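Local coordinates for ethylbenzene dehydrogenase alpha-subunit (Aromatoleum aromaticum, PDB 2IVF), which carries molybdenum, two molybdopterin-type guanine dinucleotides and an iron/sulfur cluster as the alpha subunit of a molybdopterin oxidoreductase-family enzyme, at residues Ala247-Met252 and Ala436-Cys441; Glu352-Tyr357 and Ala369-Leu374; Lys572-Tyr577 and Gly938-Leu943; Leu771-Gly776 and Asn784-Thr789; Leu884-Gly889 and Val971-Ala976. All coordinates share one frame; numbering follows the deposited sequence.

Contact 1 of 5, residues Ala247-Met252 and Ala436-Cys441; sequences AELIFM and AKKRTC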
# COMPACT_ATOMS: atom_id res chain seq x y z
N ALA A 247 12.85 20.46 -9.94
CA ALA A 247 11.80 20.80 -10.83
C ALA A 247 11.06 22.00 -10.26
O ALA A 247 11.07 22.23 -9.05
CB ALA A 247 10.86 19.60 -10.99
N GLU A 248 10.53 22.84 -11.14
CA GLU A 248 9.69 23.99 -10.73
C GLU A 248 8.24 23.66 -10.95
O GLU A 248 7.34 24.26 -10.38
CB GLU A 248 10.08 25.23 -11.55
CG GLU A 248 11.48 25.65 -11.34
CD GLU A 248 11.92 26.73 -12.29
OE1 GLU A 248 11.63 26.65 -13.49
OE2 GLU A 248 12.59 27.67 -11.80
N LEU A 249 7.98 22.66 -11.79
CA LEU A 249 6.60 22.29 -12.12
C LEU A 249 6.62 20.80 -12.28
O LEU A 249 7.52 20.29 -12.97
CB LEU A 249 6.16 22.89 -13.45
CG LEU A 249 4.75 22.61 -13.99
CD1 LEU A 249 3.70 23.07 -12.97
CD2 LEU A 249 4.56 23.32 -15.39
N ILE A 250 5.76 20.11 -11.54
CA ILE A 250 5.74 18.65 -11.47
C ILE A 250 4.35 18.14 -11.87
O ILE A 250 3.32 18.56 -11.29
CB ILE A 250 6.06 18.12 -10.06
CG1 ILE A 250 7.45 18.61 -9.59
CG2 ILE A 250 5.93 16.58 -10.00
CD1 ILE A 250 7.71 18.58 -8.08
N PHE A 251 4.32 17.25 -12.84
CA PHE A 251 3.09 16.59 -13.28
C PHE A 251 3.06 15.12 -12.89
O PHE A 251 3.84 14.31 -13.42
CB PHE A 251 2.95 16.66 -14.82
CG PHE A 251 2.63 18.00 -15.34
CD1 PHE A 251 1.33 18.49 -15.32
CD2 PHE A 251 3.62 18.79 -15.89
CE1 PHE A 251 1.03 19.75 -15.80
CE2 PHE A 251 3.33 20.03 -16.40
CZ PHE A 251 2.04 20.53 -16.33
N MET A 252 2.15 14.76 -11.98
CA MET A 252 1.87 13.36 -11.64
C MET A 252 0.69 12.96 -12.47
O MET A 252 -0.38 13.53 -12.30
CB MET A 252 1.52 13.24 -10.16
CG MET A 252 2.69 13.59 -9.26
SD MET A 252 3.85 12.20 -9.30
CE MET A 252 5.40 13.02 -9.10
N ALA A 436 5.93 26.08 -20.53
CA ALA A 436 6.90 26.78 -21.40
C ALA A 436 7.96 27.52 -20.63
O ALA A 436 9.03 27.78 -21.17
CB ALA A 436 6.21 27.73 -22.35
N LYS A 437 7.66 27.91 -19.39
CA LYS A 437 8.59 28.76 -18.63
C LYS A 437 9.19 28.09 -17.40
O LYS A 437 9.99 28.71 -16.72
CB LYS A 437 7.84 30.02 -18.19
CG LYS A 437 6.93 29.82 -17.04
CD LYS A 437 6.53 31.16 -16.35
CE LYS A 437 5.34 31.77 -17.05
NZ LYS A 437 4.35 32.41 -16.08
N LYS A 438 8.79 26.86 -17.11
CA LYS A 438 9.18 26.18 -15.89
C LYS A 438 9.90 24.91 -16.20
O LYS A 438 9.52 24.17 -17.12
CB LYS A 438 7.99 25.85 -14.99
CG LYS A 438 7.37 27.11 -14.40
CD LYS A 438 6.37 26.79 -13.32
CE LYS A 438 5.57 28.03 -12.92
NZ LYS A 438 6.52 29.14 -12.67
N ARG A 439 10.98 24.67 -15.45
CA ARG A 439 11.61 23.36 -15.46
C ARG A 439 10.62 22.32 -14.94
O ARG A 439 10.15 22.36 -13.81
CB ARG A 439 12.89 23.39 -14.62
CG ARG A 439 13.66 22.11 -14.65
CD ARG A 439 14.32 21.86 -16.04
NE ARG A 439 15.10 22.99 -16.55
CZ ARG A 439 16.37 23.26 -16.25
NH1 ARG A 439 17.07 22.51 -15.41
NH2 ARG A 439 16.95 24.33 -16.79
N THR A 440 10.31 21.36 -15.79
CA THR A 440 9.16 20.51 -15.61
C THR A 440 9.57 19.04 -15.63
O THR A 440 10.31 18.61 -16.49
CB THR A 440 8.13 20.75 -16.69
OG1 THR A 440 7.66 22.12 -16.62
CG2 THR A 440 6.97 19.70 -16.59
N CYS A 441 9.12 18.33 -14.60
CA CYS A 441 9.38 16.91 -14.43
C CYS A 441 7.97 16.32 -14.31
O CYS A 441 7.05 16.91 -13.67
CB CYS A 441 10.17 16.65 -13.15
SG CYS A 441 10.79 14.95 -13.05
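Glu248 reaches across to the backbone of Arg439, whose N-H meets OE1 on its anti side at 2.9 Å, 16° out of the carboxylate plane. With chi1 at -62° CG stands anti to the carbonyl carbon, and the extended chain beyond it carries the acid to an amide just ahead of the strand pairing. In return, Arg439 O receives both Glu248 N (2.7 Å) and Leu249 N (3.0 Å). The parallel pairing then continues with Cys441 N giving to Leu249 O and Phe251 N giving to Cys441 O. Leu249 and Thr440 run alongside each other in the same sense, with CD2 of Leu249 3.5 Å from Thr440 OG1. That hydroxyl can sit beside leucine because it donates to Lys438 O (2.8 Å). The other branch of the threonine, CG2, lies in the plane of the Phe251 ring at its edge, 3.5 Å from Phe251 CD2. Compact side chains suit the remaining corner, where Ala247 CB touches Cys441 CB at 3.7 Å. In this parallel alpha/beta sheet, strand 249-253 runs between strand 277-281 and the outermost strand 440-444; helix 425-437 packs on Leu249 and Phe251, and helix 265-274 on Ile250.

Contact 2 of 5, residues Glu352-Tyr357 and Ala369-Leu374; sequences EAKQFY and ASRGTL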
# COMPACT_ATOMS: atom_id res chain seq x y z
N GLU A 352 20.46 8.32 -49.75
CA GLU A 352 19.87 7.45 -48.75
C GLU A 352 18.40 7.75 -48.48
O GLU A 352 17.96 8.90 -48.48
CB GLU A 352 20.64 7.55 -47.44
CG GLU A 352 22.09 7.13 -47.55
CD GLU A 352 22.84 7.41 -46.26
OE1 GLU A 352 22.18 7.72 -45.25
OE2 GLU A 352 24.10 7.35 -46.28
N ALA A 353 17.67 6.67 -48.24
CA ALA A 353 16.25 6.71 -47.99
C ALA A 353 15.93 7.35 -46.65
O ALA A 353 14.84 7.88 -46.47
CB ALA A 353 15.69 5.28 -48.03
N LYS A 354 16.88 7.28 -45.72
CA LYS A 354 16.70 7.78 -44.38
C LYS A 354 17.54 9.04 -44.15
O LYS A 354 17.76 9.43 -43.02
CB LYS A 354 17.02 6.68 -43.38
CG LYS A 354 16.01 5.50 -43.48
CD LYS A 354 15.66 4.92 -42.15
CE LYS A 354 16.75 4.05 -41.58
NZ LYS A 354 16.39 3.60 -40.21
N GLN A 355 18.01 9.67 -45.23
CA GLN A 355 18.61 10.99 -45.13
C GLN A 355 17.50 12.02 -45.32
O GLN A 355 16.83 12.07 -46.36
CB GLN A 355 19.72 11.18 -46.16
CG GLN A 355 20.32 12.60 -46.21
CD GLN A 355 21.00 13.01 -44.90
OE1 GLN A 355 22.05 12.49 -44.55
NE2 GLN A 355 20.41 13.96 -44.20
N PHE A 356 17.30 12.85 -44.32
CA PHE A 356 16.18 13.78 -44.33
C PHE A 356 16.66 15.22 -44.39
O PHE A 356 17.88 15.47 -44.42
CB PHE A 356 15.26 13.51 -43.16
CG PHE A 356 14.77 12.11 -43.09
CD1 PHE A 356 14.14 11.52 -44.18
CD2 PHE A 356 14.90 11.37 -41.94
CE1 PHE A 356 13.69 10.24 -44.11
CE2 PHE A 356 14.44 10.08 -41.88
CZ PHE A 356 13.83 9.52 -42.96
N TYR A 357 15.70 16.15 -44.45
CA TYR A 357 16.01 17.54 -44.74
C TYR A 357 15.40 18.56 -43.80
O TYR A 357 14.26 18.41 -43.36
CB TYR A 357 15.58 17.89 -46.14
CG TYR A 357 16.39 17.21 -47.21
CD1 TYR A 357 17.50 17.83 -47.76
CD2 TYR A 357 16.07 15.93 -47.64
CE1 TYR A 357 18.25 17.23 -48.68
CE2 TYR A 357 16.81 15.31 -48.58
CZ TYR A 357 17.90 15.97 -49.11
OH TYR A 357 18.66 15.38 -50.08
N ALA A 369 19.67 17.25 -43.08
CA ALA A 369 19.73 17.15 -41.62
C ALA A 369 20.66 15.96 -41.29
O ALA A 369 20.49 14.84 -41.81
CB ALA A 369 18.33 16.92 -41.05
N SER A 370 21.66 16.22 -40.44
CA SER A 370 22.65 15.20 -40.15
C SER A 370 22.03 14.02 -39.42
O SER A 370 21.26 14.20 -38.48
CB SER A 370 23.82 15.77 -39.35
OG SER A 370 24.58 14.74 -38.74
N ARG A 371 22.38 12.83 -39.88
CA ARG A 371 22.03 11.58 -39.21
C ARG A 371 22.95 11.25 -38.04
O ARG A 371 22.65 10.34 -37.28
CB ARG A 371 22.09 10.42 -40.18
CG ARG A 371 21.20 10.58 -41.41
CD ARG A 371 21.05 9.30 -42.17
NE ARG A 371 20.35 8.28 -41.39
CZ ARG A 371 20.85 7.09 -41.07
NH1 ARG A 371 22.07 6.73 -41.46
NH2 ARG A 371 20.12 6.24 -40.37
N GLY A 372 24.06 11.97 -37.89
CA GLY A 372 25.11 11.59 -36.95
C GLY A 372 25.19 12.45 -35.72
O GLY A 372 25.73 12.02 -34.69
N THR A 373 24.65 13.66 -35.78
CA THR A 373 24.60 14.52 -34.61
C THR A 373 23.36 15.42 -34.68
O THR A 373 22.81 15.67 -35.75
CB THR A 373 25.87 15.43 -34.53
OG1 THR A 373 25.82 16.21 -33.34
CG2 THR A 373 25.95 16.38 -35.69
N LEU A 374 22.93 15.89 -33.53
CA LEU A 374 21.82 16.82 -33.45
C LEU A 374 22.30 18.26 -33.47
O LEU A 374 21.51 19.19 -33.50
CB LEU A 374 21.01 16.60 -32.18
CG LEU A 374 20.41 15.21 -31.93
CD1 LEU A 374 19.79 15.19 -30.52
CD2 LEU A 374 19.37 14.86 -32.99
O HOH W 1 24.17 8.33 -43.66
O HOH W 2 17.49 8.97 -40.40
O HOH W 3 17.80 6.13 -38.56
O HOH W 4 23.96 12.66 -42.50
O HOH W 5 18.34 13.19 -41.91
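Ala369 is tied to the other segment by a side-chain bond from Gln355 and a backbone bond to Phe356. The amide nitrogen NE2 of Gln355 donates to Ala369 O from above the carbonyl plane; the 2.5 Å separation is too short to be trusted exactly. NE2 also gives to Phe356 O, in the carbonyl plane and on a lone pair, at 3.0 Å. Since Ala369 N bonds to that same Phe356 O (2.9 Å), one carbonyl is gripped twice. Gln355 has CG anti to its backbone N (chi1 174°) and then bends at chi2. A glutamine suits this place because its amide serves both ways, NE2 donating to two carbonyls while OE1 accepts from water 4.

The pairing belongs to a two-stranded antiparallel hairpin, strands 356-360 and 365-369, entered through a type I beta turn from Glu352 to Gln355. Just after Ala369, Ser370 OG accepts from Gly372 N and Thr373 N, an ST turn and ST motif.

Waters supply further polar links. Water 4 also accepts from Arg371 N, while water 5 accepts from Phe356 N and donates to Ala369 O (2.7 Å). Waters 1, 2 and 3 all lie in the guanidinium plane of Arg371, at its edge; water 2 receives Arg371 NE at 3.1 Å.

Charge acts more loosely. Glu352 OE1 and Arg371 NH1 form a long salt bridge of 3.9 Å, with the oxygen well out of the guanidinium plane and the two planes 80° apart. Lys354 NZ comes within 4.6 Å of Arg371 NH2, a repulsion probably eased by Glu950 and Asp521, which pair with the lysine and the arginine respectively.

Contact 3 of 5, residues Lys572-Tyr577 and Gly938-Leu943; sequences KSFGAY and GMPKPL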
# COMPACT_ATOMS: atom_id res chain seq x y z
N LYS A 572 -9.26 -2.47 -39.79
CA LYS A 572 -9.40 -3.89 -39.55
C LYS A 572 -9.03 -4.31 -38.15
O LYS A 572 -8.56 -3.51 -37.33
CB LYS A 572 -8.57 -4.68 -40.58
CG LYS A 572 -7.10 -4.37 -40.55
CD LYS A 572 -6.48 -4.79 -41.84
CE LYS A 572 -4.98 -4.57 -41.91
NZ LYS A 572 -4.46 -5.21 -43.18
N SER A 573 -9.32 -5.57 -37.85
CA SER A 573 -9.12 -6.14 -36.52
C SER A 573 -7.67 -6.40 -36.24
O SER A 573 -6.85 -6.52 -37.16
CB SER A 573 -9.83 -7.49 -36.38
OG SER A 573 -9.38 -8.41 -37.40
N PHE A 574 -7.39 -6.53 -34.96
CA PHE A 574 -6.12 -6.98 -34.43
C PHE A 574 -5.56 -8.14 -35.22
O PHE A 574 -4.43 -8.08 -35.66
CB PHE A 574 -6.27 -7.42 -32.98
CG PHE A 574 -5.01 -7.97 -32.40
CD1 PHE A 574 -4.05 -7.12 -31.87
CD2 PHE A 574 -4.76 -9.34 -32.41
CE1 PHE A 574 -2.88 -7.62 -31.38
CE2 PHE A 574 -3.57 -9.86 -31.89
CZ PHE A 574 -2.63 -8.99 -31.38
N GLY A 575 -6.34 -9.19 -35.41
CA GLY A 575 -5.84 -10.39 -36.11
C GLY A 575 -5.54 -10.21 -37.58
O GLY A 575 -4.66 -10.89 -38.14
N ALA A 576 -6.30 -9.33 -38.21
CA ALA A 576 -6.06 -8.91 -39.58
C ALA A 576 -4.75 -8.13 -39.70
O ALA A 576 -3.97 -8.37 -40.62
CB ALA A 576 -7.23 -8.08 -40.08
N TYR A 577 -4.51 -7.21 -38.78
CA TYR A 577 -3.22 -6.56 -38.69
C TYR A 577 -2.10 -7.57 -38.40
O TYR A 577 -1.03 -7.49 -39.01
CB TYR A 577 -3.24 -5.49 -37.60
CG TYR A 577 -3.83 -4.15 -38.02
CD1 TYR A 577 -3.09 -3.25 -38.79
CD2 TYR A 577 -5.10 -3.76 -37.62
CE1 TYR A 577 -3.61 -1.99 -39.15
CE2 TYR A 577 -5.64 -2.51 -37.97
CZ TYR A 577 -4.90 -1.62 -38.74
OH TYR A 577 -5.45 -0.38 -39.11
N GLY A 938 -8.65 -6.80 -22.45
CA GLY A 938 -7.25 -6.63 -22.76
C GLY A 938 -6.98 -6.40 -24.22
O GLY A 938 -6.00 -6.90 -24.76
N MET A 939 -7.84 -5.65 -24.88
CA MET A 939 -7.71 -5.43 -26.31
C MET A 939 -6.33 -4.84 -26.60
O MET A 939 -6.03 -3.77 -26.12
CB MET A 939 -8.78 -4.43 -26.79
CG MET A 939 -10.21 -4.88 -26.64
SD MET A 939 -10.62 -6.33 -27.66
CE MET A 939 -10.66 -5.63 -29.32
N PRO A 940 -5.46 -5.57 -27.33
CA PRO A 940 -4.17 -4.99 -27.64
C PRO A 940 -4.27 -4.01 -28.78
O PRO A 940 -5.04 -4.24 -29.72
CB PRO A 940 -3.33 -6.21 -28.06
CG PRO A 940 -4.12 -7.39 -27.77
CD PRO A 940 -5.55 -6.95 -27.82
N LYS A 941 -3.47 -2.96 -28.73
CA LYS A 941 -3.50 -1.93 -29.77
C LYS A 941 -2.88 -2.48 -31.04
O LYS A 941 -1.69 -2.78 -31.06
CB LYS A 941 -2.81 -0.62 -29.31
CG LYS A 941 -2.91 0.47 -30.39
CD LYS A 941 -2.86 1.86 -29.81
CE LYS A 941 -2.75 2.92 -30.90
NZ LYS A 941 -2.92 4.30 -30.32
N PRO A 942 -3.68 -2.68 -32.09
CA PRO A 942 -3.17 -3.34 -33.28
C PRO A 942 -1.98 -2.65 -33.96
O PRO A 942 -1.18 -3.33 -34.60
CB PRO A 942 -4.37 -3.34 -34.23
CG PRO A 942 -5.50 -3.28 -33.39
CD PRO A 942 -5.11 -2.36 -32.25
N LEU A 943 -1.86 -1.32 -33.80
CA LEU A 943 -0.78 -0.57 -34.45
C LEU A 943 0.56 -1.00 -33.85
O LEU A 943 1.60 -0.86 -34.49
CB LEU A 943 -0.95 0.94 -34.26
CG LEU A 943 -2.13 1.58 -35.00
CD1 LEU A 943 -2.06 3.10 -34.78
CD2 LEU A 943 -2.10 1.19 -36.44
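Phe574 and Tyr577, three residues apart at the start of helix 574-583, form a notch that receives Pro942 from a proline-containing loop. Ser573 is the N-cap of this helix, with OG accepting a weak bond from Ala576 N. The proline ring is the bump: Pro942 CG rests over the backbone at Phe574 CA (3.9 Å). On the other flank Pro942 CB presses on the Tyr577 ring, 3.5 Å from Tyr577 CD2. A rigid, compact imino ring fits so shallow a hollow. The second bump, Pro940, meets Phe574 farther out. CG of Phe574 is anti to the backbone N (chi1 177°). Pro940 CB lies 3.6 Å from Phe574 CE1, and Pro940 CG makes an off-centre CH-pi contact, 4.3 Å from the Phe574 ring centroid and 28° off the normal. The contact is wholly buried and joins this helix to the loop between strands 915-917 and 969-975. Trp560 also packs on Pro940, and Trp820 meets Tyr577 edge-to-face. Within its own segment, Tyr577 has Lys572 CG over one ring face, 3.4 Å above the plane and offset toward the rim.

Contact 4 of 5, residues Leu771-Gly776 and Asn784-Thr789; sequences LSMGTG and NEVDVT. With ACT (acetate ion), chain J.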
# COMPACT_ATOMS: atom_id res chain seq x y z
N LEU A 771 26.22 2.40 -8.89
CA LEU A 771 27.14 3.35 -9.49
C LEU A 771 26.99 3.46 -11.01
O LEU A 771 27.67 4.24 -11.67
CB LEU A 771 28.56 2.96 -9.15
CG LEU A 771 28.85 2.88 -7.64
CD1 LEU A 771 30.29 2.46 -7.45
CD2 LEU A 771 28.59 4.26 -7.01
N SER A 772 26.12 2.65 -11.56
CA SER A 772 25.85 2.70 -13.00
C SER A 772 24.60 1.89 -13.31
O SER A 772 24.08 1.19 -12.44
CB SER A 772 27.01 2.14 -13.80
OG SER A 772 26.96 0.76 -13.87
N MET A 773 24.13 2.00 -14.56
CA MET A 773 22.99 1.26 -15.02
C MET A 773 23.38 -0.12 -15.60
O MET A 773 22.54 -0.79 -16.21
CB MET A 773 22.24 2.07 -16.12
CG MET A 773 21.56 3.36 -15.68
SD MET A 773 20.38 3.11 -14.41
CE MET A 773 20.14 4.80 -13.88
N GLY A 774 24.62 -0.53 -15.40
CA GLY A 774 25.09 -1.84 -15.85
C GLY A 774 25.32 -1.83 -17.34
O GLY A 774 25.66 -0.80 -17.90
N THR A 775 25.10 -2.97 -18.00
CA THR A 775 25.52 -3.16 -19.39
C THR A 775 24.33 -3.36 -20.34
O THR A 775 24.52 -3.56 -21.54
CB THR A 775 26.45 -4.39 -19.51
OG1 THR A 775 25.77 -5.55 -19.02
CG2 THR A 775 27.73 -4.20 -18.75
N GLY A 776 23.11 -3.31 -19.80
CA GLY A 776 21.90 -3.62 -20.59
C GLY A 776 21.37 -2.36 -21.20
O GLY A 776 22.06 -1.34 -21.26
N ASN A 784 22.53 9.10 -19.83
CA ASN A 784 23.27 9.89 -18.83
C ASN A 784 24.07 8.90 -17.98
O ASN A 784 23.72 7.70 -17.92
CB ASN A 784 22.33 10.69 -17.95
CG ASN A 784 23.02 11.87 -17.29
OD1 ASN A 784 24.20 12.13 -17.53
ND2 ASN A 784 22.29 12.58 -16.49
N GLU A 785 25.14 9.37 -17.36
CA GLU A 785 25.88 8.51 -16.46
C GLU A 785 25.32 8.75 -15.09
O GLU A 785 24.62 9.77 -14.85
CB GLU A 785 27.41 8.70 -16.52
CG GLU A 785 27.96 10.06 -16.50
CD GLU A 785 27.75 10.86 -17.80
OE1 GLU A 785 28.14 10.43 -18.92
OE2 GLU A 785 27.20 11.94 -17.64
N VAL A 786 25.54 7.78 -14.21
CA VAL A 786 25.13 7.91 -12.82
C VAL A 786 26.25 8.60 -12.05
O VAL A 786 27.40 8.22 -12.18
CB VAL A 786 24.81 6.55 -12.19
CG1 VAL A 786 24.56 6.72 -10.70
CG2 VAL A 786 23.61 5.80 -12.93
N ASP A 787 25.91 9.65 -11.30
CA ASP A 787 26.83 10.39 -10.46
C ASP A 787 26.11 10.45 -9.09
O ASP A 787 25.10 11.12 -8.93
CB ASP A 787 27.08 11.78 -11.00
CG ASP A 787 27.92 12.63 -10.07
OD1 ASP A 787 28.14 12.25 -8.89
OD2 ASP A 787 28.38 13.69 -10.51
N VAL A 788 26.60 9.69 -8.15
CA VAL A 788 25.87 9.53 -6.90
C VAL A 788 25.79 10.81 -6.11
O VAL A 788 25.05 10.89 -5.16
CB VAL A 788 26.52 8.41 -6.01
CG1 VAL A 788 26.38 7.06 -6.72
CG2 VAL A 788 27.97 8.73 -5.63
N THR A 789 26.55 11.84 -6.51
CA THR A 789 26.50 13.13 -5.81
C THR A 789 25.38 14.02 -6.29
O THR A 789 25.24 15.11 -5.80
CB THR A 789 27.80 13.92 -5.98
OG1 THR A 789 27.95 14.34 -7.35
CG2 THR A 789 29.02 13.14 -5.51
C ACT J . 28.35 5.47 -15.18
O ACT J . 27.10 5.67 -15.07
OXT ACT J . 28.98 5.08 -14.15
CH3 ACT J . 29.06 5.66 -16.49
O HOH W 6 28.79 6.49 -10.68
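Leu771 and Val786 meet beside a flat acetate ion, probably taken up from the crystallisation liquor. Ser772 CB lies on one side of its plane and Glu785 CB on the other. Val786 N, tilted above the plane on the Glu785 side, donates to acetate O at 2.8 Å, while Leu771 O lies near the plane, 2.9 Å from OXT. The two irregular segments flank the short helix 777-781, and each has its own side-chain turn: an ST turn at Ser772 and an Asx turn at Asp787. Water 6 bridges the segments, donating to Leu771 O and to Val786 O. Apolar side chains complete the join. Val786 points its CB toward the 771-776 segment, and its branch CG2 is met by Met773 CE at 3.7 Å, the two side chains crossing at about a right angle; the slender methionine bends at chi2 on its way there. Farther along, Leu771 CD2 touches Val788 CG1 at 3.6 Å. Ser772 holds OG between its backbone N and carbonyl carbon (chi1 83°), where it accepts from Gly774 N at 3.1 Å. Asp787 OD1 is gripped twice from one face of its carboxylate, by Thr789 N (2.9 Å) and Thr789 OG1 (2.6 Å).

Contact 5 of 5, residues Leu884-Gly889 and Val971-Ala976; sequences LGIKDG and VSIKKA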
# COMPACT_ATOMS: atom_id res chain seq x y z
N LEU A 884 -28.42 5.21 -8.92
CA LEU A 884 -28.65 3.78 -9.14
C LEU A 884 -29.26 3.11 -7.91
O LEU A 884 -29.43 1.89 -7.89
CB LEU A 884 -27.33 3.11 -9.49
CG LEU A 884 -26.84 3.45 -10.89
CD1 LEU A 884 -25.35 3.11 -10.98
CD2 LEU A 884 -27.71 2.76 -11.97
N GLY A 885 -29.56 3.89 -6.88
CA GLY A 885 -30.23 3.37 -5.68
C GLY A 885 -29.23 2.63 -4.80
O GLY A 885 -29.60 1.75 -4.05
N ILE A 886 -27.98 3.01 -4.91
CA ILE A 886 -26.86 2.31 -4.25
C ILE A 886 -26.32 3.21 -3.15
O ILE A 886 -26.13 4.41 -3.36
CB ILE A 886 -25.73 2.01 -5.27
CG1 ILE A 886 -26.18 0.96 -6.30
CG2 ILE A 886 -24.44 1.55 -4.61
CD1 ILE A 886 -25.20 0.76 -7.45
N LYS A 887 -26.09 2.64 -1.97
CA LYS A 887 -25.51 3.38 -0.86
C LYS A 887 -24.11 2.85 -0.58
O LYS A 887 -23.76 1.74 -0.97
CB LYS A 887 -26.37 3.19 0.40
CG LYS A 887 -27.64 3.98 0.42
CD LYS A 887 -28.59 3.49 1.54
CE LYS A 887 -29.63 4.60 1.83
NZ LYS A 887 -30.98 4.09 2.27
N ASP A 888 -23.30 3.66 0.07
CA ASP A 888 -21.99 3.23 0.54
C ASP A 888 -22.14 1.91 1.33
O ASP A 888 -23.03 1.76 2.18
CB ASP A 888 -21.40 4.32 1.42
CG ASP A 888 -19.97 4.05 1.83
OD1 ASP A 888 -19.13 3.74 0.98
OD2 ASP A 888 -19.66 4.16 3.02
N GLY A 889 -21.30 0.94 1.03
CA GLY A 889 -21.34 -0.37 1.72
C GLY A 889 -22.28 -1.39 1.08
O GLY A 889 -22.23 -2.56 1.42
N VAL A 971 -18.26 -0.43 -18.29
CA VAL A 971 -19.08 -1.26 -17.44
C VAL A 971 -20.38 -0.54 -17.13
O VAL A 971 -20.44 0.66 -17.19
CB VAL A 971 -18.39 -1.61 -16.13
CG1 VAL A 971 -17.11 -2.39 -16.44
CG2 VAL A 971 -18.14 -0.36 -15.26
N SER A 972 -21.42 -1.33 -16.86
CA SER A 972 -22.66 -0.87 -16.24
C SER A 972 -22.61 -1.28 -14.76
O SER A 972 -21.92 -2.21 -14.42
CB SER A 972 -23.83 -1.51 -16.94
OG SER A 972 -24.23 -0.78 -18.10
N ILE A 973 -23.32 -0.58 -13.89
CA ILE A 973 -23.36 -0.93 -12.48
C ILE A 973 -24.82 -1.00 -12.03
O ILE A 973 -25.63 -0.16 -12.40
CB ILE A 973 -22.58 0.10 -11.63
CG1 ILE A 973 -21.13 0.21 -12.10
CG2 ILE A 973 -22.65 -0.26 -10.16
CD1 ILE A 973 -20.35 1.50 -11.54
N LYS A 974 -25.17 -2.01 -11.25
CA LYS A 974 -26.47 -2.05 -10.61
C LYS A 974 -26.30 -2.55 -9.17
O LYS A 974 -25.30 -3.21 -8.85
CB LYS A 974 -27.41 -2.94 -11.41
CG LYS A 974 -27.04 -4.39 -11.41
CD LYS A 974 -27.97 -5.13 -12.32
CE LYS A 974 -27.79 -6.63 -12.27
NZ LYS A 974 -28.98 -7.29 -12.99
N LYS A 975 -27.28 -2.27 -8.33
CA LYS A 975 -27.23 -2.71 -6.94
C LYS A 975 -27.34 -4.22 -6.88
O LYS A 975 -28.11 -4.78 -7.63
CB LYS A 975 -28.39 -2.10 -6.14
CG LYS A 975 -28.19 -2.30 -4.61
CD LYS A 975 -29.50 -2.10 -3.86
CE LYS A 975 -29.38 -2.62 -2.44
NZ LYS A 975 -29.53 -4.12 -2.34
N ALA A 976 -26.61 -4.85 -5.97
CA ALA A 976 -26.74 -6.26 -5.64
C ALA A 976 -26.98 -6.34 -4.14
O ALA A 976 -27.39 -5.35 -3.50
CB ALA A 976 -25.49 -7.00 -5.97
OXT ALA A 976 -26.72 -7.39 -3.53
O HOH W 7 -29.27 -0.35 -9.29
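Ile886 lays its extended side chain against strand 969-975, bringing CD1 to 3.9 Å from Ile973 CG2 and CG1 to 3.8 Å from Lys975 CB. It crosses Ile973 at about a right angle but passes Lys975 running the other way, so the aliphatic part of the lysine serves as an apolar surface. Leu884 closes the other end: its two methyls, CD1 and CD2, straddle Ile973 O, each 3.6 Å from it. No direct hydrogen bond joins the segments; instead water 7 donates to Leu884 O (2.6 Å) and accepts from Lys975 N (2.9 Å). One step out, Gly885 turns the chain. It ends helix 878-883 in a Schellman motif, and its positive phi of 78° is easily adopted by a residue without a side chain. Lys975 NZ bonds back to the terminal Ala976 O (2.7 Å), holding the amino group away from the apolar patch. The sheet, whose family suggests a double-psi beta barrel, places strand 969-975 beside strand 891-895, with Val971 also bonded to Phe843 of strand 843-846; Val905 of strand 900-908 packs on Ile886, and the helix 878-883 leads into Leu884.

Two contacts can be placed relative to the cofactors: in contact 1 the side chain of Phe251 is about 9 Å from the bound MGD, and in contact 3 that of Pro940 is about 14 Å from MD1. Contact 2 is nested along the chain inside the loop closed by contact 1, yet their centres are 31 Å apart. Contact 4 is likewise nested inside the loop of contact 3, on the opposite side of the chain's centre. Contacts 3 and 5 alternate along the sequence, and their nearest atoms are about 11 Å apart, the same separation as between contacts 1 and 4. Contacts 2 and 5 mark opposite sides of the subunit, 58 Å between centres. None of the five touches another.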